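Local coordinates for protein FdhC (Acinetobacter nosocomialis, PDB 5KTC) that probably transfers a 3-hydroxybutanoyl group from its coenzyme A thioester to the amino group of a nucleotide-linked dideoxy sugar, as a GNAT-superfamily N-acyltransferase of O-antigen synthesis, at residues E22-L27 and I77-L82; F66-S71 and W97-H102. All coordinates share one frame; numbering follows the deposited sequence.

Contact 1: residues E22-L27 and I77-L82; sequences EFICTL and IGTVRL. With FUH ([[(2~{R},3~{S},5~{R})-5-[5-methyl-2,4-bis(oxidanylidene)pyrimidin-1-yl]-3-oxidanyl-oxolan-2-yl]methoxy-oxidanyl-phosphoryl] [(2~{R},3~{R},4~{S},5~{R},6~{R})-6-methyl-3,5-bis(oxidanyl)-4-[[(3~{R})-3-oxidanylbutanoyl]amino]oxan-2-yl] hydrogen phosphate), chain C.
The Phe23 ring packs against the backbone at Ile77 and Gly78, its CZ 3.7 Å from Gly78 N, an approach at the ring edge, close to the ring plane. Phe23 CG stands anti to its backbone N (chi1 174°), which starts the ring off toward the strand. Both strand residues face Ile68 of the adjacent strand, a classic beta bulge, and Gly78 has backbone angles at which a CB would be jammed against the preceding carbonyl O. Leu27 CD2 rests over this glycine, 3.9 Å from Gly78 CA. At Thr79 the side chains of Leu27 and Thr79 meet tip to tip, Leu27 CD2 to Thr79 CG2 at 3.6 Å, while Ile24 CG1 comes within 4.3 Å of the same methyl. The short axes cross at 94° and approach to 9.3 Å, so helix 21-28 runs across strand 75-86 of the central GNAT sheet. Thr79 OG1 is hydrogen-bonded to Ser96 O, which leaves the methyl branch to the helix. Arg81 turns to the product: its NH2 donates to FUH O10 over 2.9 Å, in the guanidinium plane but bent at 140°, and thymine methyl C18 lies over one guanidinium face. Glu63 pairs with Arg81 NH1 and Ser96 OG with NE, fixing the group's rotation. Ile24 CG2 approaches the thymine carbonyl O15 of the same ligand at 3.7 Å.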
loop_
_atom_site.group_PDB
_atom_site.type_symbol
_atom_site.label_atom_id
_atom_site.label_comp_id
_atom_site.label_asym_id
_atom_site.label_seq_id
_atom_site.Cartn_x
_atom_site.Cartn_y
_atom_site.Cartn_z
ATOM N N GLU A 22 -12.783 11.365 -8.153
ATOM C CA GLU A 22 -13.121 12.334 -7.146
ATOM C C GLU A 22 -12.626 11.960 -5.752
ATOM O O GLU A 22 -12.157 12.830 -5.033
ATOM C CB GLU A 22 -14.618 12.586 -7.078
ATOM C CG GLU A 22 -15.057 13.475 -5.921
ATOM C CD GLU A 22 -16.534 13.830 -6.005
ATOM O OE1 GLU A 22 -16.865 14.939 -5.550
ATOM O OE2 GLU A 22 -17.349 13.016 -6.532
ATOM N N PHE A 23 -12.790 10.699 -5.346
ATOM C CA PHE A 23 -12.288 10.292 -4.051
ATOM C C PHE A 23 -10.760 10.534 -3.927
ATOM O O PHE A 23 -10.274 10.979 -2.892
ATOM C CB PHE A 23 -12.571 8.808 -3.846
ATOM C CG PHE A 23 -11.952 8.279 -2.577
ATOM C CD1 PHE A 23 -12.411 8.742 -1.353
ATOM C CD2 PHE A 23 -10.829 7.470 -2.616
ATOM C CE1 PHE A 23 -11.826 8.328 -0.187
ATOM C CE2 PHE A 23 -10.214 7.091 -1.459
ATOM C CZ PHE A 23 -10.716 7.490 -0.252
ATOM N N ILE A 24 -10.062 10.205 -5.000
ATOM C CA ILE A 24 -8.615 10.341 -5.084
ATOM C C ILE A 24 -8.218 11.812 -5.044
ATOM O O ILE A 24 -7.347 12.159 -4.245
ATOM C CB ILE A 24 -7.998 9.606 -6.259
ATOM C CG1 ILE A 24 -8.163 8.092 -6.067
ATOM C CG2 ILE A 24 -6.499 9.855 -6.273
ATOM C CD1 ILE A 24 -7.695 7.241 -7.216
ATOM N N CYS A 25 -8.841 12.653 -5.881
ATOM C CA CYS A 25 -8.526 14.095 -5.852
ATOM C C CYS A 25 -8.677 14.636 -4.447
ATOM O O CYS A 25 -7.808 15.322 -3.937
ATOM C CB CYS A 25 -9.457 14.912 -6.761
ATOM S SG CYS A 25 -9.004 14.763 -8.469
ATOM N N THR A 26 -9.790 14.309 -3.806
ATOM C CA THR A 26 -10.066 14.813 -2.487
ATOM C C THR A 26 -9.077 14.358 -1.467
ATOM O O THR A 26 -8.634 15.148 -0.677
ATOM C CB THR A 26 -11.501 14.478 -2.077
ATOM O OG1 THR A 26 -12.390 15.148 -2.976
ATOM C CG2 THR A 26 -11.795 14.935 -0.659
ATOM N N LEU A 27 -8.721 13.076 -1.499
ATOM C CA LEU A 27 -7.777 12.533 -0.555
ATOM C C LEU A 27 -6.407 13.212 -0.685
ATOM O O LEU A 27 -5.854 13.665 0.311
ATOM C CB LEU A 27 -7.624 11.031 -0.797
ATOM C CG LEU A 27 -6.775 10.196 0.129
ATOM C CD1 LEU A 27 -7.442 10.107 1.495
ATOM C CD2 LEU A 27 -6.594 8.791 -0.532
ATOM N N ILE A 77 -11.379 4.457 2.412
ATOM C CA ILE A 77 -10.538 5.084 3.439
ATOM C C ILE A 77 -9.108 5.379 2.941
ATOM O O ILE A 77 -8.349 5.954 3.659
ATOM C CB ILE A 77 -10.471 4.224 4.700
ATOM C CG1 ILE A 77 -9.967 2.778 4.384
ATOM C CG2 ILE A 77 -11.869 4.118 5.361
ATOM C CD1 ILE A 77 -9.590 2.035 5.659
ATOM N N GLY A 78 -8.763 5.020 1.697
ATOM C CA GLY A 78 -7.453 5.392 1.195
ATOM C C GLY A 78 -7.008 4.748 -0.089
ATOM O O GLY A 78 -7.831 4.210 -0.842
ATOM N N THR A 79 -5.685 4.838 -0.340
ATOM C CA THR A 79 -5.109 4.356 -1.544
ATOM C C THR A 79 -3.834 3.619 -1.282
ATOM O O THR A 79 -3.150 3.847 -0.260
ATOM C CB THR A 79 -4.788 5.477 -2.550
ATOM O OG1 THR A 79 -3.854 6.418 -1.987
ATOM C CG2 THR A 79 -6.040 6.139 -2.933
ATOM N N VAL A 80 -3.459 2.753 -2.228
ATOM C CA VAL A 80 -2.092 2.213 -2.199
ATOM C C VAL A 80 -1.752 1.680 -3.551
ATOM O O VAL A 80 -2.662 1.284 -4.304
ATOM C CB VAL A 80 -1.897 1.148 -1.068
ATOM C CG1 VAL A 80 -2.649 -0.146 -1.404
ATOM C CG2 VAL A 80 -0.412 0.893 -0.802
ATOM N N ARG A 81 -0.480 1.678 -3.870
ATOM C CA ARG A 81 -0.036 1.310 -5.268
ATOM C C ARG A 81 1.233 0.509 -5.303
ATOM O O ARG A 81 2.162 0.792 -4.555
ATOM C CB ARG A 81 0.175 2.598 -6.052
ATOM C CG ARG A 81 0.330 2.493 -7.559
ATOM C CD ARG A 81 0.099 3.854 -8.258
ATOM N NE ARG A 81 1.085 4.824 -7.830
ATOM C CZ ARG A 81 2.114 5.389 -8.496
ATOM N NH1 ARG A 81 2.375 5.218 -9.788
ATOM N NH2 ARG A 81 2.887 6.207 -7.805
ATOM N N LEU A 82 1.275 -0.470 -6.224
ATOM C CA LEU A 82 2.442 -1.198 -6.631
ATOM C C LEU A 82 2.828 -0.798 -8.031
ATOM O O LEU A 82 1.989 -0.745 -8.911
ATOM C CB LEU A 82 2.224 -2.700 -6.661
ATOM C CG LEU A 82 2.053 -3.332 -5.287
ATOM C CD1 LEU A 82 0.736 -2.916 -4.643
ATOM C CD2 LEU A 82 2.127 -4.808 -5.476
HETATM O O1 FUH C . 3.993 6.030 -0.195
HETATM C C1 FUH C . 5.211 5.895 -0.237
HETATM C C2 FUH C . 5.918 4.714 0.341
HETATM C C3 FUH C . 5.123 4.042 1.430
HETATM O O2 FUH C . 5.435 4.597 2.733
HETATM C C4 FUH C . 5.462 2.575 1.510
HETATM N N1 FUH C . 6.036 6.822 -0.869
HETATM C C5 FUH C . 5.456 7.836 -1.757
HETATM C C6 FUH C . 6.058 9.228 -1.486
HETATM O O3 FUH C . 7.410 9.118 -1.623
HETATM C C7 FUH C . 5.650 10.274 -2.498
HETATM C C8 FUH C . 6.459 11.591 -2.423
HETATM O O4 FUH C . 5.816 9.773 -3.835
HETATM C C9 FUH C . 5.712 7.445 -3.202
HETATM O O5 FUH C . 4.998 6.255 -3.571
HETATM C C10 FUH C . 5.207 8.498 -4.103
HETATM O O6 FUH C . 3.803 8.581 -3.909
HETATM P P1 FUH C . 2.871 9.375 -4.891
HETATM O O7 FUH C . 2.853 10.832 -4.609
HETATM O O8 FUH C . 1.494 8.750 -4.661
HETATM O O9 FUH C . 3.149 8.971 -6.404
HETATM P P2 FUH C . 4.230 9.485 -7.467
HETATM O O10 FUH C . 4.890 8.275 -8.031
HETATM O O11 FUH C . 5.170 10.421 -6.720
HETATM O O12 FUH C . 3.258 10.186 -8.482
HETATM C C11 FUH C . 3.657 10.364 -9.844
HETATM C C12 FUH C . 2.951 11.582 -10.382
HETATM C C13 FUH C . 3.001 12.801 -9.436
HETATM O O13 FUH C . 3.074 14.041 -10.162
HETATM C C14 FUH C . 1.649 12.808 -8.737
HETATM C C15 FUH C . 0.764 12.217 -9.806
HETATM O O14 FUH C . 1.564 11.290 -10.583
HETATM N N2 FUH C . -0.360 11.374 -9.344
HETATM C C16 FUH C . -0.136 10.192 -8.704
HETATM C C17 FUH C . -1.210 9.380 -8.336
HETATM C C18 FUH C . -1.010 8.052 -7.637
HETATM C C19 FUH C . -2.523 9.862 -8.628
HETATM O O15 FUH C . -3.548 9.115 -8.349
HETATM N N3 FUH C . -2.715 11.028 -9.260
HETATM C C20 FUH C . -1.646 11.736 -9.642
HETATM O O16 FUH C . -1.842 12.897 -10.241
#

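Contact 2: residues F66-S71 and W97-H102. With COA (coenzyme A), chain D.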
loop_
_atom_site.group_PDB
_atom_site.type_symbol
_atom_site.label_atom_id
_atom_site.label_comp_id
_atom_site.label_asym_id
_atom_site.label_seq_id
_atom_site.Cartn_x
_atom_site.Cartn_y
_atom_site.Cartn_z
ATOM N N PHE A 66 -4.826 0.508 -5.963
ATOM C CA PHE A 66 -5.987 0.076 -5.193
ATOM C C PHE A 66 -6.601 1.175 -4.338
ATOM O O PHE A 66 -5.900 2.024 -3.801
ATOM C CB PHE A 66 -5.623 -1.084 -4.241
ATOM C CG PHE A 66 -5.046 -2.293 -4.939
ATOM C CD1 PHE A 66 -3.718 -2.355 -5.227
ATOM C CD2 PHE A 66 -5.836 -3.371 -5.241
ATOM C CE1 PHE A 66 -3.150 -3.425 -5.875
ATOM C CE2 PHE A 66 -5.321 -4.465 -5.899
ATOM C CZ PHE A 66 -3.958 -4.515 -6.214
ATOM N N ILE A 67 -7.925 1.136 -4.243
ATOM C CA ILE A 67 -8.643 1.828 -3.186
ATOM C C ILE A 67 -8.680 0.866 -1.977
ATOM O O ILE A 67 -8.888 -0.328 -2.176
ATOM C CB ILE A 67 -10.085 2.177 -3.570
ATOM C CG1 ILE A 67 -10.124 2.955 -4.878
ATOM C CG2 ILE A 67 -10.759 2.913 -2.439
ATOM C CD1 ILE A 67 -9.380 4.285 -4.868
ATOM N N ILE A 68 -8.432 1.437 -0.803
ATOM C CA ILE A 68 -8.519 0.756 0.457
ATOM C C ILE A 68 -9.906 1.071 1.017
ATOM O O ILE A 68 -10.280 2.258 1.088
ATOM C CB ILE A 68 -7.448 1.204 1.451
ATOM C CG1 ILE A 68 -6.014 1.072 0.881
ATOM C CG2 ILE A 68 -7.608 0.386 2.737
ATOM C CD1 ILE A 68 -4.944 1.697 1.773
ATOM N N PHE A 69 -10.630 0.042 1.454
ATOM C CA PHE A 69 -12.004 0.169 1.974
ATOM C C PHE A 69 -12.059 -0.345 3.394
ATOM O O PHE A 69 -11.328 -1.252 3.708
ATOM C CB PHE A 69 -13.000 -0.664 1.152
ATOM C CG PHE A 69 -13.451 0.002 -0.101
ATOM C CD1 PHE A 69 -12.720 -0.168 -1.316
ATOM C CD2 PHE A 69 -14.607 0.805 -0.085
ATOM C CE1 PHE A 69 -13.157 0.471 -2.480
ATOM C CE2 PHE A 69 -15.014 1.441 -1.243
ATOM C CZ PHE A 69 -14.291 1.272 -2.435
ATOM N N ARG A 70 -12.920 0.247 4.219
ATOM C CA ARG A 70 -13.284 -0.387 5.483
ATOM C C ARG A 70 -14.457 -1.370 5.283
ATOM O O ARG A 70 -15.469 -1.077 4.614
ATOM C CB ARG A 70 -13.412 0.586 6.625
ATOM C CG ARG A 70 -14.552 1.506 6.618
ATOM C CD ARG A 70 -14.450 2.464 7.766
ATOM N NE ARG A 70 -14.850 1.783 9.004
ATOM C CZ ARG A 70 -14.550 2.190 10.223
ATOM N NH1 ARG A 70 -13.752 3.230 10.417
ATOM N NH2 ARG A 70 -15.002 1.491 11.269
ATOM N N SER A 71 -14.227 -2.585 5.782
ATOM C CA SER A 71 -15.119 -3.706 5.627
ATOM C C SER A 71 -16.490 -3.555 6.272
ATOM O O SER A 71 -17.416 -4.150 5.786
ATOM C CB SER A 71 -14.509 -4.941 6.299
ATOM O OG SER A 71 -13.286 -5.231 5.659
ATOM N N TRP A 97 0.586 5.781 -0.555
ATOM C CA TRP A 97 -0.037 5.047 0.550
ATOM C C TRP A 97 -0.642 6.107 1.441
ATOM O O TRP A 97 0.091 6.884 2.108
ATOM C CB TRP A 97 0.986 4.294 1.312
ATOM C CG TRP A 97 0.458 3.382 2.383
ATOM C CD1 TRP A 97 -0.704 2.676 2.382
ATOM C CD2 TRP A 97 1.144 3.048 3.594
ATOM N NE1 TRP A 97 -0.777 1.913 3.540
ATOM C CE2 TRP A 97 0.349 2.110 4.282
ATOM C CE3 TRP A 97 2.359 3.462 4.161
ATOM C CZ2 TRP A 97 0.697 1.605 5.516
ATOM C CZ3 TRP A 97 2.731 2.945 5.413
ATOM C CH2 TRP A 97 1.898 1.993 6.058
ATOM N N ILE A 98 -1.969 6.158 1.440
ATOM C CA ILE A 98 -2.701 7.215 2.122
ATOM C C ILE A 98 -3.928 6.625 2.806
ATOM O O ILE A 98 -4.656 5.833 2.211
ATOM C CB ILE A 98 -3.182 8.341 1.203
ATOM C CG1 ILE A 98 -2.063 8.847 0.255
ATOM C CG2 ILE A 98 -3.616 9.503 2.062
ATOM C CD1 ILE A 98 -2.488 9.638 -0.943
ATOM N N LEU A 99 -4.121 7.001 4.065
ATOM C CA LEU A 99 -5.347 6.617 4.800
ATOM C C LEU A 99 -5.988 7.881 5.421
ATOM O O LEU A 99 -5.264 8.679 6.017
ATOM C CB LEU A 99 -4.992 5.625 5.888
ATOM C CG LEU A 99 -4.647 4.203 5.423
ATOM C CD1 LEU A 99 -4.112 3.410 6.589
ATOM C CD2 LEU A 99 -5.830 3.460 4.805
ATOM N N ASN A 100 -7.306 8.026 5.314
ATOM C CA ASN A 100 -7.948 9.270 5.815
ATOM C C ASN A 100 -8.466 9.035 7.226
ATOM O O ASN A 100 -8.288 7.941 7.782
ATOM C CB ASN A 100 -9.068 9.749 4.873
ATOM C CG ASN A 100 -10.235 8.788 4.757
ATOM O OD1 ASN A 100 -10.508 7.968 5.616
ATOM N ND2 ASN A 100 -10.921 8.861 3.614
ATOM N N GLU A 101 -9.117 10.050 7.796
ATOM C CA GLU A 101 -9.710 9.975 9.152
ATOM C C GLU A 101 -10.633 8.816 9.442
ATOM O O GLU A 101 -10.728 8.400 10.576
ATOM C CB GLU A 101 -10.553 11.240 9.413
ATOM C CG GLU A 101 -10.042 12.121 10.527
ATOM C CD GLU A 101 -10.905 13.379 10.699
ATOM O OE1 GLU A 101 -11.792 13.623 9.829
ATOM O OE2 GLU A 101 -10.706 14.118 11.697
ATOM N N HIS A 102 -11.310 8.315 8.425
ATOM C CA HIS A 102 -12.339 7.249 8.604
ATOM C C HIS A 102 -11.713 5.873 8.568
ATOM O O HIS A 102 -12.399 4.894 8.660
ATOM C CB HIS A 102 -13.499 7.360 7.576
ATOM C CG HIS A 102 -14.716 6.504 7.884
ATOM N ND1 HIS A 102 -15.284 6.394 9.139
ATOM C CD2 HIS A 102 -15.496 5.762 7.062
ATOM C CE1 HIS A 102 -16.316 5.576 9.089
ATOM N NE2 HIS A 102 -16.469 5.177 7.839
HETATM N N1A COA D . 2.592 -4.055 14.885
HETATM C C2A COA D . 1.497 -3.771 15.628
HETATM N N3A COA D . 0.878 -2.589 15.581
HETATM C C4A COA D . 1.299 -1.689 14.705
HETATM C C5A COA D . 2.467 -1.952 13.827
HETATM C C6A COA D . 3.121 -3.230 13.973
HETATM N N6A COA D . 4.182 -3.557 13.241
HETATM N N7A COA D . 2.645 -0.877 13.072
HETATM C C8A COA D . 1.698 0.015 13.430
HETATM N N9A COA D . 0.901 -0.477 14.416
HETATM C C1B COA D . -0.259 0.192 15.044
HETATM C C2B COA D . 0.097 1.650 15.355
HETATM O O2B COA D . 0.747 1.815 16.626
HETATM C C3B COA D . -1.228 2.324 15.244
HETATM O O3B COA D . -1.955 2.036 16.443
HETATM P P3B COA D . -2.195 3.188 17.539
HETATM O O7A COA D . -3.607 3.660 17.169
HETATM O O8A COA D . -2.110 2.238 18.700
HETATM O O9A COA D . -1.106 4.216 17.373
HETATM C C4B COA D . -1.895 1.587 14.104
HETATM O O4B COA D . -1.346 0.259 14.109
HETATM C C5B COA D . -1.787 2.310 12.777
HETATM O O5B COA D . -0.432 2.523 12.448
HETATM P P1A COA D . 0.100 3.996 12.231
HETATM O O1A COA D . 1.609 3.929 12.135
HETATM O O2A COA D . -0.597 5.045 13.054
HETATM O O3A COA D . -0.277 4.374 10.704
HETATM P P2A COA D . -1.292 5.383 10.092
HETATM O O4A COA D . -2.729 5.080 10.421
HETATM O O5A COA D . -0.864 6.822 10.320
HETATM O O6A COA D . -1.156 5.082 8.530
HETATM C CBP COA D . -0.169 6.242 6.627
HETATM C CCP COA D . 0.076 5.399 7.891
HETATM C CDP COA D . 1.186 6.571 6.054
HETATM C CEP COA D . -0.985 5.453 5.608
HETATM C CAP COA D . -0.940 7.526 7.022
HETATM O OAP COA D . -0.249 8.063 8.197
HETATM C C9P COA D . -1.065 8.517 5.936
HETATM O O9P COA D . -1.918 8.508 5.022
HETATM N N8P COA D . -0.131 9.489 5.989
HETATM C C7P COA D . -0.100 10.507 5.008
HETATM C C6P COA D . 0.340 10.092 3.626
HETATM C C5P COA D . 1.767 9.610 3.674
HETATM O O5P COA D . 2.625 10.322 4.223
HETATM N N4P COA D . 2.007 8.425 3.150
HETATM C C3P COA D . 3.321 7.782 3.252
HETATM C C2P COA D . 4.345 8.379 2.267
HETATM S S1P COA D . 6.004 7.710 2.661
#
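The pantetheine-binding strand 91-99 of the GNAT sheet meets strand 63-70 across strand 75-86, which lies between them; the short axes are 8.7 Å apart. Trp97 O accepts from COA N4P at 2.7 Å and Leu99 N donates to COA O9P, both nearly straight at 167°, so the pantetheine amides bond to the strand much as a further strand would. The cofactor methyl CEP sits over the centre of the Trp97 indole, whose NE1 is held by Ser111. On the other segment Ile68 CD1 reaches Leu99 CD2 at 3.6 Å, the two side chains crossing at about a right angle, and it also approaches the indole edge at Trp97 CD1. Beyond the strand end Asn100 OD1 accepts from His102 N, an Asx turn that carries the chain to Arg70. In the conformer given here, one of two for His102, the guanidinium lies flat on the imidazole, planes 20° apart and centres separated by 4.4 Å, Arg70 CD makes a CH-pi contact 3.6 Å from the ring centroid, and Asp73 accepts from His102 NE2. Asp72 forms a salt bridge with Arg70 NH2. Arg70 NH1, in turn, bonds to His102 O at 2.8 Å, with the acceptor only 3° out of the guanidinium plane.

Contacts 1 and 2 share one sheet, their centres 7 Å apart, because strand 75-86 of contact 1 lies between the two strands of contact 2. The bonding is direct: Ile77 N to Ile68 O and Phe66 N to Val80 O are probable hydrogen bonds, each 2.8 Å. Packing adds Thr79 O against Ile68 CD1 at 3.5 Å and Ile77 CG2 against His102 O at 3.4 Å. The two contacts address different parts of the product complex. Contact 1 supplies Ile24 and Arg81 to the nucleotide and diphosphate of the sugar product, whereas Trp97 to Leu99 of contact 2 bind pantetheine, and the Trp97 side chain also comes about 4 Å from the sugar ligand at nearest atoms.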